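Local coordinates for protein trans-4-hydroxy-L-proline dehydratase (Clostridioides difficile 70-100-2010, PDB 6VXC) that catalyses the radical-based dehydration of trans-4-hydroxy-L-proline to (S)-1-pyrroline-5-carboxylate, a step in the anaerobic breakdown of hydroxyproline, at residues A[44-49]-A[78-83]; A[57-62]-A[144-149]; A[173-178]-A[348-353]; A[197-202]-A[223-228]. All blocks are in the same frame, centred on the assembly; numbering follows the deposited sequence.

All four contacts belong to the PFL-like part of this glycyl radical enzyme. From the N terminus, contact 1 opens at the start of helix 46-58 and contact 2 at its far end. Contact 1 then closes at residues 78-83, just past helix 64-78. Contact 2 closes later, at 144-149, so the two cross. Contact 3 opens at the loop 173-178 and closes at helix 348-353. Contact 4 falls within that long excursion and joins the neighbouring helices 192-205 and 214-248 at the periphery. Contacts 2 and 3 touch directly through a salt bridge, Arg149 NH2 to Glu174 OE2 (3.0 Å). Contact 3 lies deepest, with its centre about 12 Å from that of the chain.

Contact 1 (A[44-49]-A[78-83]); sequences SIERAV and NRTLSI
The flat carboxylate of Glu46 meets the backbone of Arg79 and Thr80 with its oxygen OE1. Thr80 N approaches OE1 on the syn side, about 20° out of the carboxylate plane. The Thr80 N to Glu46 OE1 hydrogen bond measures 2.8 Å, with an N-H...O angle of 157°. Glu46 OE2 faces the Thr80 CG2 methyl at 2.9 Å, doubtfully short for such a pair. The second flat group, the guanidinium of Arg79, turns an edge to Thr80 O. Arg79 NE bonds Thr80 O at 3.3 Å, almost exactly in the guanidinium plane but from above the carbonyl plane. Arg79 NH2 leads elsewhere, to Glu92 O.

Glu46 leaves the first turn of helix 46-58. Its CG is anti to the backbone N (chi1 -174°) and the chain runs on extended, which carries the carboxylate across to the loop. A water donates to Glu46 OE1 at 2.9 Å and to Thr80 O at 3.3 Å, linking the partners a second time.

The contact ties the start of one helix to the exit of the next. Arg79 NE lies 4.9 Å from Glu46 OE1, too far for a salt bridge, but its charge probably favours the ionised carboxylate.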
# COMPACT_ATOMS: atom_id res chain seq x y z
N SER A 44 -21.32 4.10 -3.66
CA SER A 44 -21.94 4.58 -4.89
C SER A 44 -22.15 3.38 -5.80
O SER A 44 -21.18 2.72 -6.18
CB SER A 44 -21.08 5.64 -5.57
OG SER A 44 -21.58 5.99 -6.85
N ILE A 45 -23.41 3.07 -6.11
CA ILE A 45 -23.77 1.87 -6.85
C ILE A 45 -23.76 2.07 -8.36
O ILE A 45 -23.98 1.11 -9.11
CB ILE A 45 -25.16 1.36 -6.39
CG1 ILE A 45 -25.31 -0.14 -6.65
CG2 ILE A 45 -26.27 2.18 -7.06
CD1 ILE A 45 -24.37 -1.00 -5.82
N GLU A 46 -23.53 3.30 -8.84
CA GLU A 46 -23.68 3.55 -10.27
C GLU A 46 -22.69 2.74 -11.10
O GLU A 46 -23.03 2.24 -12.18
CB GLU A 46 -23.51 5.03 -10.57
CG GLU A 46 -23.79 5.34 -12.01
CD GLU A 46 -23.74 6.80 -12.32
OE1 GLU A 46 -22.63 7.29 -12.59
OE2 GLU A 46 -24.80 7.46 -12.30
N ARG A 47 -21.45 2.63 -10.64
CA ARG A 47 -20.47 1.88 -11.40
C ARG A 47 -20.94 0.45 -11.64
O ARG A 47 -20.92 -0.04 -12.77
CB ARG A 47 -19.12 1.86 -10.68
CG ARG A 47 -18.05 1.13 -11.45
CD ARG A 47 -16.83 0.81 -10.62
NE ARG A 47 -15.83 0.10 -11.41
CZ ARG A 47 -15.83 -1.21 -11.63
NH1 ARG A 47 -16.78 -1.97 -11.11
NH2 ARG A 47 -14.87 -1.74 -12.37
N ALA A 48 -21.41 -0.22 -10.58
CA ALA A 48 -21.85 -1.60 -10.72
C ALA A 48 -23.00 -1.72 -11.71
O ALA A 48 -23.03 -2.65 -12.52
CB ALA A 48 -22.27 -2.16 -9.36
N VAL A 49 -23.93 -0.77 -11.68
CA VAL A 49 -25.03 -0.80 -12.64
C VAL A 49 -24.50 -0.73 -14.06
O VAL A 49 -24.87 -1.53 -14.92
CB VAL A 49 -26.03 0.34 -12.37
CG1 VAL A 49 -27.04 0.41 -13.50
CG2 VAL A 49 -26.73 0.15 -11.05
N ASN A 78 -21.38 7.02 -19.66
CA ASN A 78 -22.69 7.21 -19.05
C ASN A 78 -22.69 7.56 -17.58
O ASN A 78 -23.77 7.88 -17.06
CB ASN A 78 -23.53 5.95 -19.23
CG ASN A 78 -23.86 5.69 -20.67
OD1 ASN A 78 -23.23 4.85 -21.32
ND2 ASN A 78 -24.84 6.41 -21.19
N ARG A 79 -21.56 7.53 -16.89
CA ARG A 79 -21.59 7.86 -15.46
C ARG A 79 -21.90 9.33 -15.26
O ARG A 79 -21.62 10.16 -16.12
CB ARG A 79 -20.26 7.52 -14.79
CG ARG A 79 -19.03 8.23 -15.37
CD ARG A 79 -17.85 8.20 -14.39
NE ARG A 79 -18.13 9.07 -13.25
CZ ARG A 79 -17.35 9.22 -12.18
NH1 ARG A 79 -17.72 10.07 -11.23
NH2 ARG A 79 -16.23 8.53 -12.06
N THR A 80 -22.48 9.64 -14.11
CA THR A 80 -22.74 11.03 -13.75
C THR A 80 -21.44 11.68 -13.32
O THR A 80 -20.63 11.08 -12.60
CB THR A 80 -23.78 11.12 -12.64
OG1 THR A 80 -23.23 10.57 -11.43
CG2 THR A 80 -25.01 10.32 -12.99
N LEU A 81 -21.21 12.90 -13.79
CA LEU A 81 -20.02 13.68 -13.48
C LEU A 81 -20.38 14.81 -12.53
O LEU A 81 -21.52 15.28 -12.51
CB LEU A 81 -19.40 14.24 -14.75
CG LEU A 81 -18.42 13.34 -15.51
CD1 LEU A 81 -18.66 11.86 -15.32
CD2 LEU A 81 -18.37 13.73 -16.98
N SER A 82 -19.43 15.23 -11.71
CA SER A 82 -19.67 16.32 -10.78
C SER A 82 -18.44 17.21 -10.69
O SER A 82 -17.31 16.75 -10.84
CB SER A 82 -20.05 15.81 -9.39
OG SER A 82 -19.00 15.06 -8.83
N ILE A 83 -18.68 18.50 -10.46
CA ILE A 83 -17.65 19.50 -10.22
C ILE A 83 -17.98 20.17 -8.90
O ILE A 83 -19.06 20.74 -8.74
CB ILE A 83 -17.59 20.54 -11.36
CG1 ILE A 83 -17.24 19.85 -12.68
CG2 ILE A 83 -16.61 21.66 -11.02
CD1 ILE A 83 -17.06 20.79 -13.85
O HOH W 1 -20.53 8.31 -10.88

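Contact 2 (A[57-62]-A[144-149])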
# COMPACT_ATOMS: atom_id res chain seq x y z
N LYS A 57 -24.64 -6.66 -22.53
CA LYS A 57 -24.55 -6.32 -23.94
C LYS A 57 -23.46 -7.13 -24.65
O LYS A 57 -23.68 -7.62 -25.76
CB LYS A 57 -24.29 -4.82 -24.07
CG LYS A 57 -24.52 -4.21 -25.43
CD LYS A 57 -24.74 -2.69 -25.28
CE LYS A 57 -24.46 -1.94 -26.57
NZ LYS A 57 -24.19 -0.50 -26.30
N TYR A 58 -22.29 -7.29 -24.04
CA TYR A 58 -21.11 -7.75 -24.76
C TYR A 58 -20.56 -9.11 -24.35
O TYR A 58 -19.82 -9.72 -25.13
CB TYR A 58 -19.98 -6.72 -24.66
CG TYR A 58 -20.26 -5.43 -25.39
CD1 TYR A 58 -20.41 -5.42 -26.78
CD2 TYR A 58 -20.39 -4.24 -24.70
CE1 TYR A 58 -20.67 -4.24 -27.45
CE2 TYR A 58 -20.64 -3.06 -25.36
CZ TYR A 58 -20.78 -3.07 -26.74
OH TYR A 58 -21.04 -1.89 -27.39
N GLU A 59 -20.85 -9.60 -23.14
CA GLU A 59 -20.24 -10.84 -22.70
C GLU A 59 -20.59 -11.97 -23.65
O GLU A 59 -21.76 -12.16 -24.01
CB GLU A 59 -20.68 -11.21 -21.29
CG GLU A 59 -19.99 -12.43 -20.73
CD GLU A 59 -20.58 -12.88 -19.41
OE1 GLU A 59 -21.81 -13.07 -19.34
OE2 GLU A 59 -19.81 -13.04 -18.44
N GLY A 60 -19.58 -12.73 -24.06
CA GLY A 60 -19.77 -13.82 -24.99
C GLY A 60 -19.60 -13.46 -26.45
O GLY A 60 -19.57 -14.36 -27.29
N SER A 61 -19.50 -12.17 -26.77
CA SER A 61 -19.33 -11.73 -28.14
C SER A 61 -17.92 -11.25 -28.46
O SER A 61 -17.61 -11.05 -29.64
CB SER A 61 -20.33 -10.60 -28.44
OG SER A 61 -19.98 -9.41 -27.76
N VAL A 62 -17.07 -11.06 -27.44
CA VAL A 62 -15.71 -10.57 -27.60
C VAL A 62 -14.80 -11.26 -26.60
O VAL A 62 -15.25 -11.85 -25.62
CB VAL A 62 -15.62 -9.03 -27.42
CG1 VAL A 62 -16.35 -8.32 -28.55
CG2 VAL A 62 -16.20 -8.63 -26.07
N LYS A 144 -23.03 -12.59 -8.67
CA LYS A 144 -22.65 -13.55 -7.63
C LYS A 144 -21.91 -14.75 -8.21
O LYS A 144 -20.96 -15.25 -7.61
CB LYS A 144 -23.89 -13.99 -6.86
CG LYS A 144 -23.66 -14.96 -5.71
CD LYS A 144 -24.96 -15.15 -4.92
CE LYS A 144 -24.80 -16.09 -3.74
NZ LYS A 144 -24.30 -17.41 -4.22
N LYS A 145 -22.35 -15.25 -9.37
CA LYS A 145 -21.66 -16.39 -9.96
C LYS A 145 -20.46 -15.97 -10.80
O LYS A 145 -19.66 -16.83 -11.19
CB LYS A 145 -22.62 -17.22 -10.83
CG LYS A 145 -23.03 -16.55 -12.14
CD LYS A 145 -23.97 -17.42 -12.93
CE LYS A 145 -24.42 -16.75 -14.21
NZ LYS A 145 -25.51 -17.51 -14.90
N ARG A 146 -20.30 -14.68 -11.09
CA ARG A 146 -19.22 -14.21 -11.94
C ARG A 146 -18.02 -13.66 -11.17
O ARG A 146 -16.91 -13.66 -11.71
CB ARG A 146 -19.73 -13.14 -12.91
CG ARG A 146 -20.66 -13.68 -14.00
CD ARG A 146 -21.17 -12.56 -14.90
NE ARG A 146 -21.77 -13.09 -16.13
CZ ARG A 146 -23.03 -13.50 -16.26
NH1 ARG A 146 -23.86 -13.44 -15.24
NH2 ARG A 146 -23.45 -13.97 -17.43
N GLN A 147 -18.20 -13.24 -9.93
CA GLN A 147 -17.13 -12.58 -9.18
C GLN A 147 -15.87 -13.43 -9.09
O GLN A 147 -15.93 -14.64 -8.88
CB GLN A 147 -17.63 -12.27 -7.77
CG GLN A 147 -18.12 -13.50 -7.02
CD GLN A 147 -18.67 -13.15 -5.65
OE1 GLN A 147 -18.09 -12.33 -4.93
NE2 GLN A 147 -19.81 -13.74 -5.30
N THR A 148 -14.71 -12.78 -9.22
CA THR A 148 -13.46 -13.54 -9.15
C THR A 148 -13.22 -14.15 -7.77
O THR A 148 -12.50 -15.13 -7.67
CB THR A 148 -12.24 -12.67 -9.51
OG1 THR A 148 -12.23 -11.50 -8.70
CG2 THR A 148 -12.26 -12.28 -10.99
N ARG A 149 -13.81 -13.59 -6.72
CA ARG A 149 -13.55 -14.14 -5.40
C ARG A 149 -13.99 -15.60 -5.32
O ARG A 149 -13.33 -16.43 -4.69
CB ARG A 149 -14.22 -13.31 -4.30
CG ARG A 149 -13.78 -13.79 -2.90
CD ARG A 149 -14.36 -13.01 -1.73
NE ARG A 149 -13.66 -13.38 -0.50
CZ ARG A 149 -13.91 -14.47 0.22
NH1 ARG A 149 -14.87 -15.32 -0.15
NH2 ARG A 149 -13.19 -14.72 1.31
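Glu59 OE1 takes the shortest bond of this contact, 2.7 Å from Arg146 NH2. It uses the syn lone pair, on the side of the other oxygen. Arg146 NE reaches Glu59 OE2 at 3.0 Å in a nearly straight bond (171°), in the plane of the guanidinium. The arginine thus grips the carboxylate side-on, NE to Glu59 OE2 and NH2 to Glu59 OE1. NE also makes a weak bond to Glu59 OE1. The two planes are turned 32° from each other, so the paired groups are not quite flat together.

The side chains come from opposite directions. Both are extended: Glu59 has CG anti to its backbone N (chi1 -175°), and Arg146 is straight from CG to NE. Their reach is what spans the 11.3 Å between Glu59 CA and Arg146 CA.

This is a surface salt bridge between two helix-flanking turns. Glu59 is the first residue past helix 46-58. Arg146 lies between helices 129-143 and 148-155, just before the N-cap residue Gln147. Its NH1 bonds Phe142 O, and its guanidinium makes a cation-pi contact with Phe142, in helix 129-143. On the other partner's side, Tyr58 rests on Leu67 and Leu70 of helix 64-78.

Contact 3 (A[173-178]-A[348-353])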
# COMPACT_ATOMS: atom_id res chain seq x y z
N MET A 173 -5.70 -10.87 -3.24
CA MET A 173 -6.56 -10.74 -4.41
C MET A 173 -7.98 -11.27 -4.17
O MET A 173 -8.74 -11.43 -5.13
CB MET A 173 -5.92 -11.43 -5.62
CG MET A 173 -5.17 -10.46 -6.53
SD MET A 173 -3.88 -9.53 -5.63
CE MET A 173 -2.62 -10.79 -5.43
N GLU A 174 -8.38 -11.48 -2.91
CA GLU A 174 -9.73 -11.98 -2.66
C GLU A 174 -10.79 -10.91 -2.87
O GLU A 174 -11.92 -11.24 -3.23
CB GLU A 174 -9.84 -12.58 -1.26
CG GLU A 174 -9.65 -11.63 -0.08
CD GLU A 174 -10.25 -12.19 1.21
OE1 GLU A 174 -9.47 -12.58 2.11
OE2 GLU A 174 -11.51 -12.26 1.29
N GLN A 175 -10.49 -9.65 -2.59
CA GLN A 175 -11.47 -8.57 -2.72
C GLN A 175 -10.97 -7.39 -3.53
O GLN A 175 -11.69 -6.39 -3.64
CB GLN A 175 -11.89 -8.08 -1.34
CG GLN A 175 -12.69 -9.09 -0.53
CD GLN A 175 -12.89 -8.62 0.88
OE1 GLN A 175 -13.20 -7.45 1.11
NE2 GLN A 175 -12.72 -9.53 1.84
N ARG A 176 -9.75 -7.46 -4.06
CA ARG A 176 -9.16 -6.36 -4.81
C ARG A 176 -8.31 -6.94 -5.91
O ARG A 176 -7.88 -8.09 -5.85
CB ARG A 176 -8.30 -5.43 -3.92
CG ARG A 176 -9.03 -4.89 -2.71
CD ARG A 176 -8.24 -3.81 -2.00
NE ARG A 176 -8.38 -2.53 -2.68
CZ ARG A 176 -7.88 -1.39 -2.24
NH1 ARG A 176 -7.19 -1.37 -1.10
NH2 ARG A 176 -8.08 -0.28 -2.92
N ALA A 177 -8.04 -6.10 -6.91
CA ALA A 177 -7.16 -6.44 -8.01
C ALA A 177 -5.70 -6.19 -7.64
O ALA A 177 -5.41 -5.39 -6.74
CB ALA A 177 -7.53 -5.63 -9.25
N PRO A 178 -4.77 -6.86 -8.32
CA PRO A 178 -3.35 -6.75 -7.94
C PRO A 178 -2.87 -5.32 -7.74
O PRO A 178 -2.27 -5.02 -6.70
CB PRO A 178 -2.64 -7.45 -9.11
CG PRO A 178 -3.62 -8.48 -9.58
CD PRO A 178 -4.97 -7.83 -9.42
N GLY A 348 -14.28 -8.92 6.19
CA GLY A 348 -13.53 -10.12 6.52
C GLY A 348 -12.06 -9.85 6.75
O GLY A 348 -11.68 -8.84 7.35
N ILE A 349 -11.22 -10.76 6.25
CA ILE A 349 -9.79 -10.69 6.51
C ILE A 349 -9.16 -9.46 5.83
O ILE A 349 -8.21 -8.88 6.36
CB ILE A 349 -9.09 -11.99 6.06
CG1 ILE A 349 -9.74 -13.22 6.70
CG2 ILE A 349 -7.60 -11.91 6.39
CD1 ILE A 349 -9.71 -13.20 8.20
N THR A 350 -9.64 -9.09 4.65
CA THR A 350 -9.08 -7.93 3.96
C THR A 350 -9.17 -6.69 4.84
O THR A 350 -8.23 -5.89 4.88
CB THR A 350 -9.80 -7.71 2.63
OG1 THR A 350 -9.73 -8.91 1.85
CG2 THR A 350 -9.15 -6.54 1.87
N LEU A 351 -10.29 -6.50 5.54
CA LEU A 351 -10.39 -5.37 6.46
C LEU A 351 -9.40 -5.51 7.61
O LEU A 351 -8.70 -4.55 7.95
CB LEU A 351 -11.84 -5.26 6.95
CG LEU A 351 -12.39 -4.09 7.77
CD1 LEU A 351 -12.14 -4.26 9.23
CD2 LEU A 351 -11.92 -2.72 7.25
N LYS A 352 -9.31 -6.70 8.20
CA LYS A 352 -8.43 -6.90 9.35
C LYS A 352 -6.98 -6.57 8.99
O LYS A 352 -6.23 -6.04 9.82
CB LYS A 352 -8.54 -8.35 9.84
CG LYS A 352 -9.92 -8.75 10.37
CD LYS A 352 -9.91 -10.20 10.89
CE LYS A 352 -11.09 -10.47 11.81
NZ LYS A 352 -10.80 -11.58 12.75
N GLU A 353 -6.58 -6.89 7.76
CA GLU A 353 -5.20 -6.65 7.38
C GLU A 353 -4.97 -5.23 6.87
O GLU A 353 -3.81 -4.80 6.80
CB GLU A 353 -4.73 -7.66 6.32
CG GLU A 353 -5.45 -7.57 4.97
CD GLU A 353 -5.09 -8.72 4.02
OE1 GLU A 353 -3.90 -9.05 3.91
OE2 GLU A 353 -5.99 -9.32 3.39
O HOH W 2 -6.90 -12.02 2.98
O HOH W 3 -12.20 -12.29 3.93
O HOH W 4 -8.45 -8.35 -1.13
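Thr350 sits against Gln175 and Glu174, in a buried loop-on-helix contact of the PFL-like fold. The loop 173-178 lies against the short helix 348-353. Thr350 carries the most buried surface of the contact. Its CB points toward the loop, and its OG1 is beside the backbone N (chi1 -55°), turned to both loop side chains.

Gln175 slides past Thr350 in the opposite direction. Its NE2 comes to 3.1 Å from Thr350 OG1, but the angle is too poor for a hydrogen bond. The amide is held by other partners. Gln175 NE2 bonds Glu174 OE2 at 3.0 Å and also Val347 O, of the residue before Gly348. The amide meets OE2 from above the carboxylate plane, 64° out of it.

Glu174 also runs past Thr350, with CG 3.3 Å from Thr350 OG1. Its acid end is well supplied with donors: Tyr164 OH bonds OE1, and Arg149 NH2 makes a salt bridge to OE2. A water donates to Glu174 OE2 at 2.7 Å and accepts from Ile349 N at 2.9 Å. Another water lies between Glu174 OE1 and Glu353 OE2, which are 4.9 Å apart. The donors on Glu174 probably favour its ionised form, while the nearby Glu353 would work against it.

A further water accepts from Gln175 N at 2.8 Å and lies 3.3 Å from Thr350 OG1.

Contact 4 (A[197-202]-A[223-228])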
# COMPACT_ATOMS: atom_id res chain seq x y z
N LYS A 197 -2.48 6.03 -31.51
CA LYS A 197 -1.72 5.91 -32.75
C LYS A 197 -0.60 4.89 -32.61
O LYS A 197 -0.30 4.14 -33.55
CB LYS A 197 -1.16 7.27 -33.17
CG LYS A 197 -2.21 8.23 -33.66
CD LYS A 197 -1.61 9.53 -34.15
CE LYS A 197 -2.63 10.32 -34.95
NZ LYS A 197 -2.18 11.73 -35.16
N ASP A 198 0.08 4.89 -31.46
CA ASP A 198 1.08 3.86 -31.21
C ASP A 198 0.47 2.47 -31.27
O ASP A 198 1.08 1.54 -31.80
CB ASP A 198 1.74 4.09 -29.84
CG ASP A 198 2.58 5.36 -29.77
OD1 ASP A 198 2.94 5.94 -30.82
OD2 ASP A 198 2.89 5.79 -28.65
N ILE A 199 -0.71 2.30 -30.69
CA ILE A 199 -1.35 0.99 -30.66
C ILE A 199 -1.76 0.56 -32.07
O ILE A 199 -1.54 -0.58 -32.48
CB ILE A 199 -2.54 1.01 -29.68
CG1 ILE A 199 -2.03 1.13 -28.23
CG2 ILE A 199 -3.46 -0.21 -29.91
CD1 ILE A 199 -3.06 1.68 -27.25
N GLU A 200 -2.33 1.48 -32.84
CA GLU A 200 -2.72 1.16 -34.21
C GLU A 200 -1.51 0.78 -35.05
O GLU A 200 -1.59 -0.11 -35.90
CB GLU A 200 -3.48 2.34 -34.81
CG GLU A 200 -4.87 2.48 -34.19
CD GLU A 200 -5.59 3.76 -34.57
OE1 GLU A 200 -4.94 4.74 -35.01
OE2 GLU A 200 -6.84 3.77 -34.46
N ALA A 201 -0.37 1.44 -34.81
CA ALA A 201 0.85 1.06 -35.51
C ALA A 201 1.26 -0.37 -35.16
O ALA A 201 1.67 -1.14 -36.04
CB ALA A 201 1.97 2.04 -35.19
N ARG A 202 1.17 -0.74 -33.88
CA ARG A 202 1.49 -2.11 -33.49
C ARG A 202 0.53 -3.11 -34.15
O ARG A 202 0.96 -4.16 -34.63
CB ARG A 202 1.43 -2.27 -31.97
CG ARG A 202 2.64 -1.75 -31.22
CD ARG A 202 3.91 -2.58 -31.46
NE ARG A 202 3.85 -3.90 -30.83
CZ ARG A 202 3.94 -5.06 -31.48
NH1 ARG A 202 4.10 -5.09 -32.79
NH2 ARG A 202 3.87 -6.20 -30.81
N ALA A 223 -8.06 -3.96 -27.11
CA ALA A 223 -8.62 -3.46 -25.86
C ALA A 223 -7.96 -2.15 -25.44
O ALA A 223 -8.63 -1.23 -24.97
CB ALA A 223 -8.48 -4.52 -24.76
N MET A 224 -6.64 -2.05 -25.59
CA MET A 224 -5.95 -0.82 -25.23
C MET A 224 -6.46 0.36 -26.04
O MET A 224 -6.60 1.47 -25.51
CB MET A 224 -4.44 -0.98 -25.40
CG MET A 224 -3.80 -1.90 -24.37
SD MET A 224 -2.03 -2.06 -24.65
CE MET A 224 -1.83 -3.81 -24.50
N ALA A 225 -6.73 0.14 -27.33
CA ALA A 225 -7.25 1.21 -28.19
C ALA A 225 -8.61 1.69 -27.72
O ALA A 225 -8.90 2.90 -27.73
CB ALA A 225 -7.32 0.72 -29.64
N ILE A 226 -9.47 0.77 -27.31
CA ILE A 226 -10.77 1.15 -26.77
C ILE A 226 -10.61 1.93 -25.47
O ILE A 226 -11.33 2.89 -25.22
CB ILE A 226 -11.66 -0.10 -26.60
CG1 ILE A 226 -12.01 -0.69 -27.99
CG2 ILE A 226 -12.89 0.24 -25.79
CD1 ILE A 226 -12.56 -2.11 -27.96
N ALA A 227 -9.66 1.53 -24.63
CA ALA A 227 -9.40 2.28 -23.40
C ALA A 227 -8.96 3.71 -23.70
O ALA A 227 -9.34 4.64 -22.98
CB ALA A 227 -8.35 1.55 -22.56
N CYS A 228 -8.14 3.90 -24.74
CA CYS A 228 -7.74 5.26 -25.14
C CYS A 228 -8.95 6.10 -25.51
O CYS A 228 -9.07 7.26 -25.10
CB CYS A 228 -6.76 5.22 -26.32
SG CYS A 228 -5.12 4.54 -25.99
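Helices 197-202 and 223-228 run nearly antiparallel, at 160° between their N-to-C directions, with their axes 9.4 Å apart at closest approach. They belong to helices 192-205 and 214-248, which follow one another in the chain and pair here as an alpha-alpha hairpin.

The contact is built on one residue, Ile199. Its side chain fits between side chains of the facing helix, as in knobs-into-holes packing. The hole is formed by Leu221, Met224, Ala225 and Cys228, which are spaced as two neighbouring turns of that helix. Ile199 and Ala225 have the nearest CA atoms, 6.4 Å apart.

The two branches of Ile199 divide the work. CG1 is anti to the carbonyl carbon (chi1 -69°) and carries CD1 in between Met224 and Cys228. CG2 is turned to the other side and lies over the Ala225 methyl, with 4.0 Å from Ile199 CG2 to Ala225 CB. Ile199 CG2 is also 4.2 Å from Ala225 N.

Met224 crosses Ile199 at about a right angle. It touches the isoleucine through its CB, while its chain bends at the far end and leads away. Its side chain also touches Ser545 and Thr546 of helix 542-546 and Ile552. Ile552 also touches Ile199, so helix 551-554 borders both members of the pair. On another side of the second helix, Ala223 and Ile226 pack on helix 64-78.

Between 197-202 and 223-228 the side-chain contacts are apolar. The tightest is Ile199 CD1 to Met224 CB at 3.5 Å, and the same methyl lies 3.7 Å from Cys228 SG.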